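Local coordinates for protein AlyGC (Glaciecola chathamensis, PDB 5GKD) that cleaves alginate as a polysaccharide lyase of family 6, probably in a calcium-bearing site on a parallel beta-helix, at residues D2-T7 against D23-N28; A527-I532 against L555-S560. All blocks are in the same frame, centred on the assembly; numbering follows the deposited sequence.

Contact 1: residues D2-T7 against D23-N28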
loop_
_atom_site.group_PDB
_atom_site.type_symbol
_atom_site.label_atom_id
_atom_site.label_comp_id
_atom_site.label_asym_id
_atom_site.label_seq_id
_atom_site.Cartn_x
_atom_site.Cartn_y
_atom_site.Cartn_z
ATOM N N ASP A 2 -2.419 1.051 50.848
ATOM C CA ASP A 2 -2.633 0.362 49.578
ATOM C C ASP A 2 -4.048 0.614 49.075
ATOM O O ASP A 2 -5.008 0.422 49.816
ATOM C CB ASP A 2 -2.398 -1.142 49.719
ATOM C CG ASP A 2 -0.949 -1.492 49.931
ATOM O OD1 ASP A 2 -0.094 -0.597 49.784
ATOM O OD2 ASP A 2 -0.664 -2.665 50.240
ATOM N N LEU A 3 -4.164 1.011 47.808
ATOM C CA LEU A 3 -5.412 1.408 47.154
ATOM C C LEU A 3 -5.632 0.499 45.937
ATOM O O LEU A 3 -5.209 0.813 44.820
ATOM C CB LEU A 3 -5.362 2.894 46.749
ATOM C CG LEU A 3 -5.399 4.031 47.799
ATOM C CD1 LEU A 3 -4.352 3.890 48.866
ATOM C CD2 LEU A 3 -5.220 5.390 47.143
ATOM N N LEU A 4 -6.288 -0.631 46.167
ATOM C CA LEU A 4 -6.604 -1.575 45.102
ATOM C C LEU A 4 -7.700 -1.000 44.211
ATOM O O LEU A 4 -8.728 -0.537 44.710
ATOM C CB LEU A 4 -7.068 -2.900 45.717
ATOM C CG LEU A 4 -6.797 -4.266 45.075
ATOM C CD1 LEU A 4 -7.979 -5.210 45.294
ATOM C CD2 LEU A 4 -6.418 -4.180 43.615
ATOM N N VAL A 5 -7.488 -1.033 42.893
ATOM C CA VAL A 5 -8.461 -0.523 41.929
ATOM C C VAL A 5 -8.659 -1.542 40.812
ATOM O O VAL A 5 -7.724 -2.246 40.417
ATOM C CB VAL A 5 -8.034 0.840 41.354
ATOM C CG1 VAL A 5 -7.975 1.869 42.465
ATOM C CG2 VAL A 5 -6.693 0.740 40.620
ATOM N N LYS A 6 -9.885 -1.631 40.307
ATOM C CA LYS A 6 -10.226 -2.641 39.318
ATOM C C LYS A 6 -10.785 -2.064 38.028
ATOM O O LYS A 6 -11.123 -2.840 37.130
ATOM C CB LYS A 6 -11.232 -3.646 39.909
ATOM C CG LYS A 6 -10.707 -4.428 41.112
ATOM C CD LYS A 6 -11.750 -5.337 41.732
ATOM C CE LYS A 6 -11.190 -6.069 42.956
ATOM N NZ LYS A 6 -12.251 -6.864 43.645
ATOM N N THR A 7 -10.899 -0.746 37.904
ATOM C CA THR A 7 -11.371 -0.092 36.692
ATOM C C THR A 7 -10.606 1.207 36.488
ATOM O O THR A 7 -10.042 1.754 37.436
ATOM C CB THR A 7 -12.873 0.238 36.737
ATOM O OG1 THR A 7 -13.128 1.148 37.811
ATOM C CG2 THR A 7 -13.714 -1.002 36.905
ATOM N N ASP A 23 0.373 3.345 47.749
ATOM C CA ASP A 23 0.496 2.524 46.545
ATOM C C ASP A 23 -0.877 2.383 45.894
ATOM O O ASP A 23 -1.828 1.931 46.538
ATOM C CB ASP A 23 1.043 1.128 46.866
ATOM C CG ASP A 23 2.475 1.150 47.350
ATOM O OD1 ASP A 23 2.909 2.197 47.871
ATOM O OD2 ASP A 23 3.171 0.122 47.208
ATOM N N ILE A 24 -0.980 2.766 44.630
ATOM C CA ILE A 24 -2.153 2.473 43.821
ATOM C C ILE A 24 -1.886 1.147 43.124
ATOM O O ILE A 24 -0.877 0.998 42.432
ATOM C CB ILE A 24 -2.424 3.595 42.811
ATOM C CG1 ILE A 24 -2.644 4.914 43.550
ATOM C CG2 ILE A 24 -3.610 3.226 41.918
ATOM C CD1 ILE A 24 -2.799 6.104 42.665
ATOM N N ILE A 25 -2.766 0.176 43.324
ATOM C CA ILE A 25 -2.530 -1.199 42.901
ATOM C C ILE A 25 -3.541 -1.560 41.814
ATOM O O ILE A 25 -4.751 -1.641 42.071
ATOM C CB ILE A 25 -2.619 -2.172 44.081
ATOM C CG1 ILE A 25 -1.588 -1.819 45.153
ATOM C CG2 ILE A 25 -2.419 -3.591 43.605
ATOM C CD1 ILE A 25 -1.643 -2.759 46.350
ATOM N N LEU A 26 -3.049 -1.787 40.598
ATOM C CA LEU A 26 -3.891 -2.300 39.524
ATOM C C LEU A 26 -4.131 -3.785 39.752
ATOM O O LEU A 26 -3.177 -4.569 39.784
ATOM C CB LEU A 26 -3.251 -2.076 38.155
ATOM C CG LEU A 26 -2.903 -0.661 37.704
ATOM C CD1 LEU A 26 -2.420 -0.677 36.240
ATOM C CD2 LEU A 26 -4.072 0.301 37.926
ATOM N N ALA A 27 -5.400 -4.158 39.910
ATOM C CA ALA A 27 -5.784 -5.538 40.146
ATOM C C ALA A 27 -5.375 -6.435 38.980
ATOM O O ALA A 27 -5.396 -6.032 37.819
ATOM C CB ALA A 27 -7.305 -5.628 40.367
ATOM N N ASN A 28 -5.020 -7.673 39.307
ATOM C CA ASN A 28 -4.650 -8.649 38.298
ATOM C C ASN A 28 -5.744 -8.769 37.251
ATOM O O ASN A 28 -6.929 -8.807 37.575
ATOM C CB ASN A 28 -4.396 -10.011 38.949
ATOM C CG ASN A 28 -3.169 -10.010 39.818
ATOM O OD1 ASN A 28 -2.273 -9.185 39.642
ATOM N ND2 ASN A 28 -3.108 -10.941 40.752
HETATM O O HOH W 1 2.331 -1.555 49.313
#
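Ile25 packs against Asp2 and Leu4, on the same face of the parallel pair formed by strands 2-5 and 23-26. Its CB lies near Leu3 O and the CA of Leu4. CG2 meets the methyl CD2 of Leu4 at 4.0 Å. CG1 is anti to the carbonyl carbon (chi1 -59°), and chi2 then carries CD1 out in an extended line. At this tip CD1 reaches Asp2 CB at 3.8 Å and also touches the carboxylate carbon of Asp2.

Four backbone hydrogen bonds join 2-5 to 23-27. Leu3 N binds Asp23 O at 2.8 Å, and Ile25 N binds Leu3 O at 2.9 Å. Val5 N to Ile25 O and Ala27 N to Val5 O continue the series. Leu4 CD2 also packs on Ala27 CB at 3.7 Å.

On the other face, Val5 CG2 touches Leu26 CD2 at 3.8 Å. Leu3 and Val5 also pack on helix 8-17, which connects the two strands. The unit sits at the N-terminal end of the beta-helix, and strand 48-52 pairs with 23-26 on its far side.

Asp2 and Asp23 lie side by side, their carboxylate planes 35° apart. OD1 of Asp2 is 4.2 Å from OD2 of Asp23. One water donates to Asp2 OD1 at 2.6 Å and, more weakly, to Asp23 OD2. Arg51 forms a salt bridge with Asp23 OD2. The two like charges are therefore probably tolerated because water and the arginine offset their repulsion.

Contact 2: residues A527-I532 against L555-S560; sequences AGNTLI and LDINHS
Ala527 sets its methyl over one face of the His559 ring, in a loop of the C-terminal parallel beta-helix. The two segments belong to neighbouring coils, and each loop leads into a strand of the same sheet, 530-534 and 564-565. The contact is CH-pi, offset toward the rim, with Ala527 CB 3.4 Å from His559 CE1. At the ring edge, His559 ND1 and Ser560 OG share a hydrogen bond of 2.9 Å. Leu599 of the second subunit packs on both Ala527 and His559.

Asn558 also lies against Ala527. Its CG is anti to its own backbone N (chi1 -153°) and comes 3.7 Å from Ala527 N. Its OD1 accepts a bond from His559 N at 2.7 Å through a lone pair in the amide plane, while ND2 binds Asp525. An alanine here would probably leave the His559 N-H and the Asp525 carboxylate without their mates and open a gap beside Ala527 N.

Gly528 N donates a hydrogen bond to His559 O at 3.1 Å. Its phi of 82° would jam a side chain against the carbonyl of Ala527, so glycine fits.

Asn529 N donates to a water at 2.9 Å. That water donates in turn to His559 O, which thus takes bonds from both Gly528 and the water. The Asn529 side chain is held by Pro524 O and Ser500, and its ND2 lies beside the Ile557 methyl CG2.

The chain turns a corner at Leu531 and Ile532, and Leu531 CB meets Leu555 CD2 at 3.8 Å.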
loop_
_atom_site.group_PDB
_atom_site.type_symbol
_atom_site.label_atom_id
_atom_site.label_comp_id
_atom_site.label_asym_id
_atom_site.label_seq_id
_atom_site.Cartn_x
_atom_site.Cartn_y
_atom_site.Cartn_z
ATOM N N ALA A 527 -4.012 -9.987 -16.640
ATOM C CA ALA A 527 -2.689 -9.420 -16.467
ATOM C C ALA A 527 -2.419 -9.165 -14.985
ATOM O O ALA A 527 -3.331 -8.910 -14.201
ATOM C CB ALA A 527 -2.567 -8.123 -17.257
ATOM N N GLY A 528 -1.153 -9.246 -14.600
ATOM C CA GLY A 528 -0.793 -8.885 -13.244
ATOM C C GLY A 528 -1.014 -9.956 -12.205
ATOM O O GLY A 528 -1.148 -9.628 -11.024
ATOM N N ASN A 529 -1.066 -11.224 -12.602
ATOM C CA ASN A 529 -1.037 -12.297 -11.622
ATOM C C ASN A 529 0.296 -12.291 -10.882
ATOM O O ASN A 529 1.315 -11.824 -11.387
ATOM C CB ASN A 529 -1.235 -13.665 -12.280
ATOM C CG ASN A 529 -2.625 -13.850 -12.868
ATOM O OD1 ASN A 529 -3.562 -13.107 -12.552
ATOM N ND2 ASN A 529 -2.761 -14.852 -13.739
ATOM N N THR A 530 0.283 -12.850 -9.682
ATOM C CA THR A 530 1.459 -12.888 -8.825
ATOM C C THR A 530 1.436 -14.234 -8.124
ATOM O O THR A 530 0.599 -14.453 -7.248
ATOM C CB THR A 530 1.458 -11.739 -7.804
ATOM O OG1 THR A 530 0.275 -11.813 -7.010
ATOM C CG2 THR A 530 1.492 -10.379 -8.484
ATOM N N LEU A 531 2.340 -15.130 -8.496
ATOM C CA LEU A 531 2.283 -16.481 -7.943
ATOM C C LEU A 531 2.517 -16.469 -6.439
ATOM O O LEU A 531 1.760 -17.079 -5.677
ATOM C CB LEU A 531 3.291 -17.396 -8.639
ATOM C CG LEU A 531 3.069 -18.880 -8.338
ATOM C CD1 LEU A 531 1.968 -19.469 -9.198
ATOM C CD2 LEU A 531 4.375 -19.671 -8.485
ATOM N N ILE A 532 3.554 -15.778 -5.988
ATOM C CA ILE A 532 3.847 -15.655 -4.565
ATOM C C ILE A 532 4.029 -14.180 -4.230
ATOM O O ILE A 532 4.590 -13.416 -5.023
ATOM C CB ILE A 532 5.093 -16.468 -4.163
ATOM C CG1 ILE A 532 4.930 -17.935 -4.567
ATOM C CG2 ILE A 532 5.365 -16.339 -2.660
ATOM C CD1 ILE A 532 6.152 -18.778 -4.292
ATOM N N LEU A 555 3.988 -19.394 -16.136
ATOM C CA LEU A 555 3.406 -18.158 -15.622
ATOM C C LEU A 555 3.223 -17.189 -16.790
ATOM O O LEU A 555 3.784 -16.092 -16.837
ATOM C CB LEU A 555 4.282 -17.560 -14.526
ATOM C CG LEU A 555 4.255 -18.185 -13.121
ATOM C CD1 LEU A 555 4.959 -19.522 -13.065
ATOM C CD2 LEU A 555 4.871 -17.221 -12.119
ATOM N N ASP A 556 2.427 -17.623 -17.761
ATOM C CA ASP A 556 2.411 -16.869 -19.004
ATOM C C ASP A 556 1.048 -16.837 -19.685
ATOM O O ASP A 556 0.985 -16.549 -20.883
ATOM C CB ASP A 556 3.470 -17.422 -19.969
ATOM C CG ASP A 556 3.268 -18.898 -20.305
ATOM O OD1 ASP A 556 2.493 -19.593 -19.622
ATOM O OD2 ASP A 556 3.920 -19.362 -21.256
ATOM N N ILE A 557 -0.044 -17.083 -18.955
ATOM C CA ILE A 557 -1.362 -17.033 -19.585
ATOM C C ILE A 557 -1.697 -15.620 -20.047
ATOM O O ILE A 557 -2.442 -15.436 -21.014
ATOM C CB ILE A 557 -2.432 -17.573 -18.630
ATOM C CG1 ILE A 557 -3.754 -17.759 -19.380
ATOM C CG2 ILE A 557 -2.611 -16.628 -17.437
ATOM C CD1 ILE A 557 -4.766 -18.608 -18.643
ATOM N N ASN A 558 -1.161 -14.607 -19.375
ATOM C CA ASN A 558 -1.348 -13.220 -19.758
ATOM C C ASN A 558 -0.088 -12.468 -19.340
ATOM O O ASN A 558 0.828 -13.041 -18.743
ATOM C CB ASN A 558 -2.629 -12.660 -19.129
ATOM C CG ASN A 558 -3.231 -11.526 -19.928
ATOM O OD1 ASN A 558 -2.545 -10.577 -20.300
ATOM N ND2 ASN A 558 -4.519 -11.627 -20.209
ATOM N N HIS A 559 -0.031 -11.187 -19.671
ATOM C CA HIS A 559 1.202 -10.463 -19.420
ATOM C C HIS A 559 1.325 -10.055 -17.943
ATOM O O HIS A 559 0.373 -10.128 -17.162
ATOM C CB HIS A 559 1.316 -9.259 -20.362
ATOM C CG HIS A 559 0.407 -8.112 -20.045
ATOM N ND1 HIS A 559 0.651 -7.228 -19.010
ATOM C CD2 HIS A 559 -0.699 -7.653 -20.677
ATOM C CE1 HIS A 559 -0.287 -6.298 -18.999
ATOM N NE2 HIS A 559 -1.122 -6.535 -19.996
ATOM N N SER A 560 2.549 -9.681 -17.557
ATOM C CA SER A 560 2.849 -9.205 -16.207
ATOM C C SER A 560 2.471 -10.237 -15.145
ATOM O O SER A 560 1.917 -9.903 -14.102
ATOM C CB SER A 560 2.157 -7.866 -15.919
ATOM O OG SER A 560 2.559 -6.877 -16.841
HETATM O O HOH W 2 -0.763 -12.332 -15.213
#

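Contact 1 and contact 2 lie in different beta-helices of the one chain. Their centres are 59 Å apart and their nearest atoms about 42 Å apart. They do not touch, and contact 1 closes in sequence before contact 2 opens. Neither includes a ligand of the calcium ion, which is held by Asn180, Glu183, Glu212 and Glu214. Neither includes the carbonate pocket of Glu214, Arg240, Arg264 and Tyr303. Both sites belong to the N-terminal beta-helix, whose first strands contact 1 pairs. Contact 2 joins loops of successive coils in the C-terminal beta-helix. Of the two, contact 2 alone is touched by the second subunit.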